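Local coordinates for colicin-B (Escherichia coli, PDB 1RH1), which forms channels that depolarise the cytoplasmic membrane of Escherichia coli and closely related bacteria, dissipating cellular energy, at residues D17-W22 and Y259-N264; W94-V99 and N239-E244; A197-D202 and D212-P217. All coordinates share one frame; numbering follows the deposited sequence.

Interaction 1. Residues D17-W22 and Y259-N264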
loop_
_atom_site.group_PDB
_atom_site.type_symbol
_atom_site.label_atom_id
_atom_site.label_comp_id
_atom_site.label_asym_id
_atom_site.label_seq_id
_atom_site.Cartn_x
_atom_site.Cartn_y
_atom_site.Cartn_z
ATOM N N ASP A 17 -3.728 0.052 -6.645
ATOM C CA ASP A 17 -3.013 1.237 -6.165
ATOM C C ASP A 17 -3.358 1.555 -4.703
ATOM O O ASP A 17 -3.932 2.556 -4.273
ATOM C CB ASP A 17 -3.268 2.448 -7.123
ATOM C CG ASP A 17 -4.599 3.194 -7.174
ATOM O OD1 ASP A 17 -4.597 4.391 -6.879
ATOM O OD2 ASP A 17 -5.618 2.609 -7.544
ATOM N N THR A 18 -2.899 0.512 -3.985
ATOM C CA THR A 18 -2.952 0.232 -2.548
ATOM C C THR A 18 -4.336 -0.201 -2.044
ATOM O O THR A 18 -4.590 -0.174 -0.835
ATOM C CB THR A 18 -2.485 1.460 -1.671
ATOM O OG1 THR A 18 -1.647 2.326 -2.438
ATOM C CG2 THR A 18 -1.717 0.960 -0.432
ATOM N N MET A 19 -5.258 -0.656 -2.899
ATOM C CA MET A 19 -6.577 -1.031 -2.414
ATOM C C MET A 19 -6.838 -2.527 -2.289
ATOM O O MET A 19 -6.472 -3.324 -3.157
ATOM C CB MET A 19 -7.618 -0.395 -3.321
ATOM C CG MET A 19 -7.729 1.092 -3.093
ATOM S SD MET A 19 -8.577 1.873 -4.479
ATOM C CE MET A 19 -10.256 1.798 -3.929
ATOM N N VAL A 20 -7.475 -2.915 -1.173
ATOM C CA VAL A 20 -7.829 -4.309 -0.901
ATOM C C VAL A 20 -9.217 -4.579 -1.474
ATOM O O VAL A 20 -10.004 -3.645 -1.605
ATOM C CB VAL A 20 -7.819 -4.617 0.643
ATOM C CG1 VAL A 20 -6.600 -3.962 1.293
ATOM C CG2 VAL A 20 -9.037 -4.057 1.354
ATOM N N VAL A 21 -9.576 -5.812 -1.848
ATOM C CA VAL A 21 -10.903 -6.057 -2.400
ATOM C C VAL A 21 -12.017 -6.250 -1.388
ATOM O O VAL A 21 -11.897 -6.893 -0.343
ATOM C CB VAL A 21 -10.798 -7.265 -3.339
ATOM C CG1 VAL A 21 -12.097 -8.013 -3.583
ATOM C CG2 VAL A 21 -10.436 -6.689 -4.695
ATOM N N TRP A 22 -13.126 -5.596 -1.688
ATOM C CA TRP A 22 -14.324 -5.840 -0.923
ATOM C C TRP A 22 -15.095 -6.715 -1.896
ATOM O O TRP A 22 -15.404 -6.269 -3.008
ATOM C CB TRP A 22 -15.079 -4.550 -0.635
ATOM C CG TRP A 22 -16.381 -4.820 0.086
ATOM C CD1 TRP A 22 -16.402 -5.285 1.371
ATOM C CD2 TRP A 22 -17.629 -4.651 -0.435
ATOM N NE1 TRP A 22 -17.664 -5.418 1.686
ATOM C CE2 TRP A 22 -18.428 -5.050 0.640
ATOM C CE3 TRP A 22 -18.210 -4.225 -1.631
ATOM C CZ2 TRP A 22 -19.817 -5.026 0.536
ATOM C CZ3 TRP A 22 -19.600 -4.202 -1.734
ATOM C CH2 TRP A 22 -20.390 -4.600 -0.659
ATOM N N TYR A 259 -9.872 2.503 0.523
ATOM C CA TYR A 259 -9.027 1.345 0.717
ATOM C C TYR A 259 -9.595 0.045 0.142
ATOM O O TYR A 259 -8.838 -0.925 0.017
ATOM C CB TYR A 259 -8.773 1.161 2.187
ATOM C CG TYR A 259 -7.864 2.203 2.780
ATOM C CD1 TYR A 259 -6.544 1.852 3.062
ATOM C CD2 TYR A 259 -8.353 3.475 3.097
ATOM C CE1 TYR A 259 -5.700 2.766 3.682
ATOM C CE2 TYR A 259 -7.510 4.403 3.718
ATOM C CZ TYR A 259 -6.191 4.029 4.012
ATOM O OH TYR A 259 -5.381 4.893 4.714
ATOM N N THR A 260 -10.889 -0.048 -0.203
ATOM C CA THR A 260 -11.441 -1.265 -0.803
ATOM C C THR A 260 -12.054 -1.084 -2.192
ATOM O O THR A 260 -12.788 -0.121 -2.405
ATOM C CB THR A 260 -12.543 -1.920 0.077
ATOM O OG1 THR A 260 -13.431 -0.863 0.376
ATOM C CG2 THR A 260 -12.094 -2.540 1.373
ATOM N N MET A 261 -11.768 -1.954 -3.172
ATOM C CA MET A 261 -12.466 -1.895 -4.447
ATOM C C MET A 261 -13.515 -2.980 -4.476
ATOM O O MET A 261 -13.198 -4.145 -4.242
ATOM C CB MET A 261 -11.530 -2.093 -5.655
ATOM C CG MET A 261 -10.175 -2.805 -5.486
ATOM S SD MET A 261 -9.057 -2.664 -6.920
ATOM C CE MET A 261 -8.761 -0.905 -6.904
ATOM N N SER A 262 -14.780 -2.579 -4.705
ATOM C CA SER A 262 -15.951 -3.462 -4.838
ATOM C C SER A 262 -15.678 -4.457 -5.965
ATOM O O SER A 262 -15.141 -4.047 -7.000
ATOM C CB SER A 262 -17.186 -2.599 -5.150
ATOM O OG SER A 262 -18.367 -3.299 -5.526
ATOM N N SER A 263 -15.994 -5.757 -5.834
ATOM C CA SER A 263 -15.585 -6.706 -6.867
ATOM C C SER A 263 -16.241 -6.502 -8.229
ATOM O O SER A 263 -15.699 -6.937 -9.245
ATOM C CB SER A 263 -15.863 -8.139 -6.414
ATOM O OG SER A 263 -17.229 -8.494 -6.594
ATOM N N ASN A 264 -17.397 -5.822 -8.246
ATOM C CA ASN A 264 -18.159 -5.632 -9.471
ATOM C C ASN A 264 -17.994 -4.306 -10.187
ATOM O O ASN A 264 -18.659 -4.043 -11.188
ATOM C CB ASN A 264 -19.629 -5.877 -9.151
ATOM C CG ASN A 264 -19.939 -7.320 -8.738
ATOM O OD1 ASN A 264 -20.849 -7.538 -7.943
ATOM N ND2 ASN A 264 -19.247 -8.356 -9.220
#
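Val20 pairs with Thr260, Val21 with Met261 and Trp22 with Ser262 in a two-stranded parallel beta-sheet that takes in three of the eight residues of the TonB box. The short strand axes diverge by 40° and come within 4.2 Å. Two backbone bonds define the pairing clearly, Val20 N to Tyr259 O at 2.7 Å and Trp22 N to Met261 O at 2.9 Å; the bond from Met261 N to Val20 O is less secure because that oxygen is poorly placed.

Packing is tight where Thr260, Trp22 and Ser262 lie buried under helix 291-340. Trp22 CB rests 3.7 Å from Thr260 CB. Trp22 CG is anti to the backbone N (chi1 176°), and the ring beyond it has CE3 beside Ser262, whose CA lies near the ring plane. From the helix, Ser293 and Ala300 touch Trp22, while Glu301 accepts a hydrogen bond from Tyr259 N.

The two valines form the solvent side, both exposed. Val20 CG2 still meets Thr260 CG2 at 3.4 Å, but Val21 CG2 stays 4.0 Å from Met261 CG, the two side chains crossing at about a right angle. Met261 itself is well covered by Met19, from the loop just before the strand: Met19 SD lies 3.7 Å from Met261 CE, and Met19 CE reaches 3.5 Å from Thr260 O. Val20 to Trp22 of the TonB box thus form a short strand, paired along one flank with 260-262. At its far end, Met261 O receives Trp22 N from above its carbonyl plane, 50° out of it.

Interaction 2. Residues W94-V99 and N239-E244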
loop_
_atom_site.group_PDB
_atom_site.type_symbol
_atom_site.label_atom_id
_atom_site.label_comp_id
_atom_site.label_asym_id
_atom_site.label_seq_id
_atom_site.Cartn_x
_atom_site.Cartn_y
_atom_site.Cartn_z
ATOM N N TRP A 94 -20.101 17.598 -24.828
ATOM C CA TRP A 94 -21.321 18.391 -24.757
ATOM C C TRP A 94 -21.825 18.412 -23.309
ATOM O O TRP A 94 -21.589 17.476 -22.540
ATOM C CB TRP A 94 -22.374 17.784 -25.681
ATOM C CG TRP A 94 -23.704 18.513 -25.681
ATOM C CD1 TRP A 94 -23.938 19.552 -26.530
ATOM C CD2 TRP A 94 -24.775 18.240 -24.869
ATOM N NE1 TRP A 94 -25.161 19.954 -26.264
ATOM C CE2 TRP A 94 -25.694 19.207 -25.286
ATOM C CE3 TRP A 94 -25.099 17.336 -23.856
ATOM C CZ2 TRP A 94 -26.952 19.281 -24.694
ATOM C CZ3 TRP A 94 -26.353 17.414 -23.268
ATOM C CH2 TRP A 94 -27.272 18.376 -23.681
ATOM N N GLY A 95 -22.480 19.516 -22.924
ATOM C CA GLY A 95 -23.164 19.647 -21.647
ATOM C C GLY A 95 -22.324 19.855 -20.404
ATOM O O GLY A 95 -21.091 19.825 -20.402
ATOM N N ASN A 96 -23.074 20.052 -19.316
ATOM C CA ASN A 96 -22.494 20.363 -18.013
ATOM C C ASN A 96 -22.032 19.116 -17.274
ATOM O O ASN A 96 -22.827 18.263 -16.862
ATOM C CB ASN A 96 -23.515 21.103 -17.149
ATOM C CG ASN A 96 -24.341 22.164 -17.877
ATOM O OD1 ASN A 96 -23.907 22.846 -18.813
ATOM N ND2 ASN A 96 -25.594 22.306 -17.451
ATOM N N GLU A 97 -20.716 18.984 -17.155
ATOM C CA GLU A 97 -20.160 17.866 -16.428
ATOM C C GLU A 97 -19.474 18.306 -15.152
ATOM O O GLU A 97 -19.033 19.461 -15.091
ATOM C CB GLU A 97 -19.201 17.130 -17.345
ATOM C CG GLU A 97 -18.262 17.946 -18.223
ATOM C CD GLU A 97 -17.016 18.450 -17.520
ATOM O OE1 GLU A 97 -16.118 17.648 -17.251
ATOM O OE2 GLU A 97 -16.957 19.651 -17.262
ATOM N N LYS A 98 -19.375 17.445 -14.119
ATOM C CA LYS A 98 -18.794 17.877 -12.849
ATOM C C LYS A 98 -17.361 17.426 -12.545
ATOM O O LYS A 98 -16.782 17.831 -11.521
ATOM C CB LYS A 98 -19.774 17.436 -11.745
ATOM C CG LYS A 98 -19.648 18.117 -10.358
ATOM C CD LYS A 98 -19.749 19.652 -10.369
ATOM C CE LYS A 98 -21.074 20.278 -10.851
ATOM N NZ LYS A 98 -20.957 21.723 -11.025
ATOM N N VAL A 99 -16.737 16.653 -13.461
ATOM C CA VAL A 99 -15.393 16.128 -13.230
ATOM C C VAL A 99 -14.337 17.194 -13.296
ATOM O O VAL A 99 -13.442 17.219 -12.472
ATOM C CB VAL A 99 -15.012 15.059 -14.231
ATOM C CG1 VAL A 99 -13.759 14.369 -13.733
ATOM C CG2 VAL A 99 -16.119 14.040 -14.368
ATOM N N ASN A 239 -31.223 19.837 -23.227
ATOM C CA ASN A 239 -30.776 20.402 -21.945
ATOM C C ASN A 239 -29.477 19.934 -21.298
ATOM O O ASN A 239 -29.346 18.771 -20.895
ATOM C CB ASN A 239 -31.865 20.244 -20.874
ATOM C CG ASN A 239 -31.766 21.289 -19.752
ATOM O OD1 ASN A 239 -32.440 22.321 -19.812
ATOM N ND2 ASN A 239 -30.945 21.104 -18.713
ATOM N N PRO A 240 -28.517 20.858 -21.121
ATOM C CA PRO A 240 -27.167 20.563 -20.677
ATOM C C PRO A 240 -27.022 19.886 -19.337
ATOM O O PRO A 240 -25.928 19.404 -19.048
ATOM C CB PRO A 240 -26.477 21.895 -20.734
ATOM C CG PRO A 240 -27.571 22.888 -20.492
ATOM C CD PRO A 240 -28.663 22.294 -21.359
ATOM N N GLU A 241 -28.092 19.812 -18.531
ATOM C CA GLU A 241 -27.980 19.165 -17.241
ATOM C C GLU A 241 -27.806 17.661 -17.156
ATOM O O GLU A 241 -26.754 17.234 -16.666
ATOM C CB GLU A 241 -29.160 19.518 -16.356
ATOM C CG GLU A 241 -28.796 20.698 -15.459
ATOM C CD GLU A 241 -27.483 20.517 -14.695
ATOM O OE1 GLU A 241 -27.386 19.602 -13.876
ATOM O OE2 GLU A 241 -26.545 21.278 -14.929
ATOM N N ILE A 242 -28.744 16.830 -17.637
ATOM C CA ILE A 242 -28.686 15.367 -17.544
ATOM C C ILE A 242 -28.616 15.012 -16.045
ATOM O O ILE A 242 -27.553 14.800 -15.442
ATOM C CB ILE A 242 -27.438 14.773 -18.330
ATOM C CG1 ILE A 242 -27.470 14.957 -19.818
ATOM C CG2 ILE A 242 -27.501 13.269 -18.229
ATOM C CD1 ILE A 242 -27.543 16.383 -20.345
ATOM N N GLN A 243 -29.798 15.057 -15.413
ATOM C CA GLN A 243 -29.946 14.726 -13.999
ATOM C C GLN A 243 -30.368 13.278 -13.869
ATOM O O GLN A 243 -31.439 12.918 -14.348
ATOM C CB GLN A 243 -31.012 15.591 -13.342
ATOM C CG GLN A 243 -30.767 17.058 -13.610
ATOM C CD GLN A 243 -31.672 17.992 -12.825
ATOM O OE1 GLN A 243 -31.442 18.210 -11.636
ATOM N NE2 GLN A 243 -32.691 18.587 -13.460
ATOM N N GLU A 244 -29.539 12.418 -13.278
ATOM C CA GLU A 244 -29.908 11.026 -13.066
ATOM C C GLU A 244 -30.575 10.857 -11.720
ATOM O O GLU A 244 -30.360 11.668 -10.808
ATOM C CB GLU A 244 -28.700 10.105 -13.088
ATOM C CG GLU A 244 -28.140 9.805 -14.472
ATOM C CD GLU A 244 -29.094 9.089 -15.424
ATOM O OE1 GLU A 244 -28.989 9.327 -16.627
ATOM O OE2 GLU A 244 -29.932 8.300 -14.975
#
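Trp94 and Asn96 reach toward the loop 239-244 on either side of Gly95, one with a ring edge and the other with an amide. Trp94 CG, anti to the backbone N (chi1 179°), carries the indole out toward 239-244, and the far corner of its six-membered ring does the touching. Trp94 CZ3 approaches Ile242 CD1 at 3.3 Å, a tight apolar contact in which the methyl lies at the edge, near the ring plane, while Trp94 CH2 stands 3.5 Å from Asn239 O. Phe65 meets the same indole from outside the two loops, and Ile68 touches Ile242.

Asn96 meets its partners differently. Its side chain lies beside that of Pro240 and points the same way, which brings Asn96 OD1 within 3.3 Å of Pro240 CB. Against Glu241 it crosses at about a right angle: Asn96 ND2 gives a hydrogen bond to Glu241 OE2 at 2.9 Å, with the amide and carboxylate planes 37° apart. The donor comes in on the anti side of the carboxylate, 31° out of its plane, yet OE2 lies close to the amide plane. A second bond, Asn96 N to Pro240 O at 2.9 Å, ties the backbone to the same loop, so Asn96 is gripped by both its main chain and its amide.

Gly95, with a positive phi, carries the chain between these two contacts. Neither segment forms a regular helix or strand: this is a surface contact between two irregular loops, one of which runs into helix 99-110, where the Glu97 side chain weakly caps Ser100 N.

Interaction 3. Residues A197-D202 and D212-P217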
loop_
_atom_site.group_PDB
_atom_site.type_symbol
_atom_site.label_atom_id
_atom_site.label_comp_id
_atom_site.label_asym_id
_atom_site.label_seq_id
_atom_site.Cartn_x
_atom_site.Cartn_y
_atom_site.Cartn_z
ATOM N N ALA A 197 -12.404 -3.275 -28.288
ATOM C CA ALA A 197 -13.676 -3.155 -28.965
ATOM C C ALA A 197 -13.547 -3.887 -30.295
ATOM O O ALA A 197 -12.601 -3.749 -31.070
ATOM C CB ALA A 197 -14.001 -1.700 -29.220
ATOM N N VAL A 198 -14.524 -4.767 -30.480
ATOM C CA VAL A 198 -14.683 -5.650 -31.631
ATOM C C VAL A 198 -15.960 -5.315 -32.422
ATOM O O VAL A 198 -16.994 -5.084 -31.798
ATOM C CB VAL A 198 -14.701 -7.068 -31.060
ATOM C CG1 VAL A 198 -15.133 -8.088 -32.098
ATOM C CG2 VAL A 198 -13.293 -7.400 -30.583
ATOM N N PRO A 199 -16.003 -5.282 -33.765
ATOM C CA PRO A 199 -17.218 -4.989 -34.532
ATOM C C PRO A 199 -18.327 -6.010 -34.273
ATOM O O PRO A 199 -18.073 -7.211 -34.135
ATOM C CB PRO A 199 -16.713 -4.951 -35.962
ATOM C CG PRO A 199 -15.593 -5.963 -35.951
ATOM C CD PRO A 199 -14.895 -5.606 -34.657
ATOM N N VAL A 200 -19.560 -5.530 -34.153
ATOM C CA VAL A 200 -20.677 -6.420 -33.861
ATOM C C VAL A 200 -21.363 -6.791 -35.170
ATOM O O VAL A 200 -21.700 -5.896 -35.939
ATOM C CB VAL A 200 -21.690 -5.719 -32.896
ATOM C CG1 VAL A 200 -22.873 -6.619 -32.615
ATOM C CG2 VAL A 200 -21.044 -5.455 -31.548
ATOM N N PRO A 201 -21.577 -8.075 -35.469
ATOM C CA PRO A 201 -22.396 -8.561 -36.564
ATOM C C PRO A 201 -23.866 -8.235 -36.597
ATOM O O PRO A 201 -24.575 -8.303 -35.595
ATOM C CB PRO A 201 -22.198 -10.041 -36.572
ATOM C CG PRO A 201 -21.731 -10.352 -35.181
ATOM C CD PRO A 201 -20.836 -9.172 -34.877
ATOM N N ASP A 202 -24.252 -7.894 -37.831
ATOM C CA ASP A 202 -25.612 -7.614 -38.220
ATOM C C ASP A 202 -26.321 -8.934 -38.441
ATOM O O ASP A 202 -26.096 -9.601 -39.451
ATOM C CB ASP A 202 -25.669 -6.820 -39.524
ATOM C CG ASP A 202 -27.046 -6.208 -39.801
ATOM O OD1 ASP A 202 -27.125 -5.181 -40.475
ATOM O OD2 ASP A 202 -28.061 -6.724 -39.341
ATOM N N ASP A 212 -20.425 1.051 -37.604
ATOM C CA ASP A 212 -20.126 1.969 -36.509
ATOM C C ASP A 212 -20.686 1.627 -35.126
ATOM O O ASP A 212 -21.103 2.493 -34.348
ATOM C CB ASP A 212 -20.584 3.394 -36.944
ATOM C CG ASP A 212 -19.719 4.137 -37.980
ATOM O OD1 ASP A 212 -19.964 5.317 -38.211
ATOM O OD2 ASP A 212 -18.798 3.574 -38.568
ATOM N N VAL A 213 -20.672 0.324 -34.846
ATOM C CA VAL A 213 -21.163 -0.285 -33.625
ATOM C C VAL A 213 -20.096 -1.333 -33.347
ATOM O O VAL A 213 -19.739 -2.149 -34.211
ATOM C CB VAL A 213 -22.573 -0.926 -33.876
ATOM C CG1 VAL A 213 -22.917 -2.021 -32.886
ATOM C CG2 VAL A 213 -23.633 0.115 -33.647
ATOM N N TYR A 214 -19.578 -1.267 -32.115
ATOM C CA TYR A 214 -18.505 -2.129 -31.628
ATOM C C TYR A 214 -18.883 -2.630 -30.250
ATOM O O TYR A 214 -19.684 -1.962 -29.604
ATOM C CB TYR A 214 -17.187 -1.341 -31.517
ATOM C CG TYR A 214 -16.770 -0.675 -32.819
ATOM C CD1 TYR A 214 -17.200 0.622 -33.101
ATOM C CD2 TYR A 214 -16.032 -1.381 -33.763
ATOM C CE1 TYR A 214 -16.905 1.205 -34.333
ATOM C CE2 TYR A 214 -15.732 -0.797 -34.997
ATOM C CZ TYR A 214 -16.176 0.489 -35.272
ATOM O OH TYR A 214 -15.913 1.065 -36.499
ATOM N N SER A 215 -18.365 -3.765 -29.758
ATOM C CA SER A 215 -18.648 -4.225 -28.399
ATOM C C SER A 215 -17.369 -4.341 -27.582
ATOM O O SER A 215 -16.354 -4.833 -28.081
ATOM C CB SER A 215 -19.334 -5.601 -28.368
ATOM O OG SER A 215 -18.503 -6.697 -28.742
ATOM N N ALA A 216 -17.403 -3.927 -26.312
ATOM C CA ALA A 216 -16.222 -3.972 -25.468
ATOM C C ALA A 216 -16.487 -4.522 -24.090
ATOM O O ALA A 216 -17.543 -4.226 -23.527
ATOM C CB ALA A 216 -15.661 -2.613 -25.262
ATOM N N PRO A 217 -15.577 -5.312 -23.500
ATOM C CA PRO A 217 -15.684 -5.781 -22.130
ATOM C C PRO A 217 -15.393 -4.766 -21.023
ATOM O O PRO A 217 -14.351 -4.773 -20.351
ATOM C CB PRO A 217 -14.773 -6.975 -22.122
ATOM C CG PRO A 217 -13.674 -6.554 -23.050
ATOM C CD PRO A 217 -14.460 -5.949 -24.185
#
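An antiparallel beta pairing joins the later part of strand 189-201 to strand 213-216, with Val198 and Ser215 as its hydrogen-bonded pair. Two nearly straight bonds link these residues, Val198 N to Ser215 O at 3.0 Å and Ser215 N to Val198 O at 2.8 Å. Pro199 and Tyr214 form the adjacent non-hydrogen-bonded pair, a position where proline's missing N-H costs no bond between the two strands. Beyond it the pairing slackens: Val200 N to Val213 O is a weak bond of 3.4 Å, and the short axes stand at 116°, far from strict antiparallel.

Val200 also makes side-chain contacts. Val200 CG2, anti to the carbonyl carbon, reaches 3.6 Å from Ser215 CB, and Val200 CB lies 3.9 Å from Val213 CG1. At the other end Ala197 CB packs on Tyr214 CB at 3.9 Å, while Tyr214 CD2 comes near Pro199 CA.

The pairing belongs to the large mixed sheet. Strand 225-228 continues it beyond 213-216 through backbone bonds of Tyr214 to Leu227 and Ala216 to Leu225, while Ala197 bonds to Arg271 of strand 266-271, whose Val270 touches both Ala197 and Ala216.

In the fold
All three contacts lie in the N-terminal part of the chain that matches the colicin-like bacteriocin tRNase domain family, and along the chain interaction 3 is nested inside the loop closed by interaction 2, itself inside that of interaction 1. Interaction 3 is buried and joins neighbours in the large mixed sheet; interaction 1 is partly buried, a separate parallel pair resting on helix 291-340; interaction 2 is a surface contact between loops. Backbone bonds carry both sheet contacts, with valine, alanine and tyrosine packing in 3 and methionine and tryptophan in 1. Only interaction 2 uses a side-chain hydrogen bond between its segments. None touches another: their centres lie about 27 to 30 Å apart.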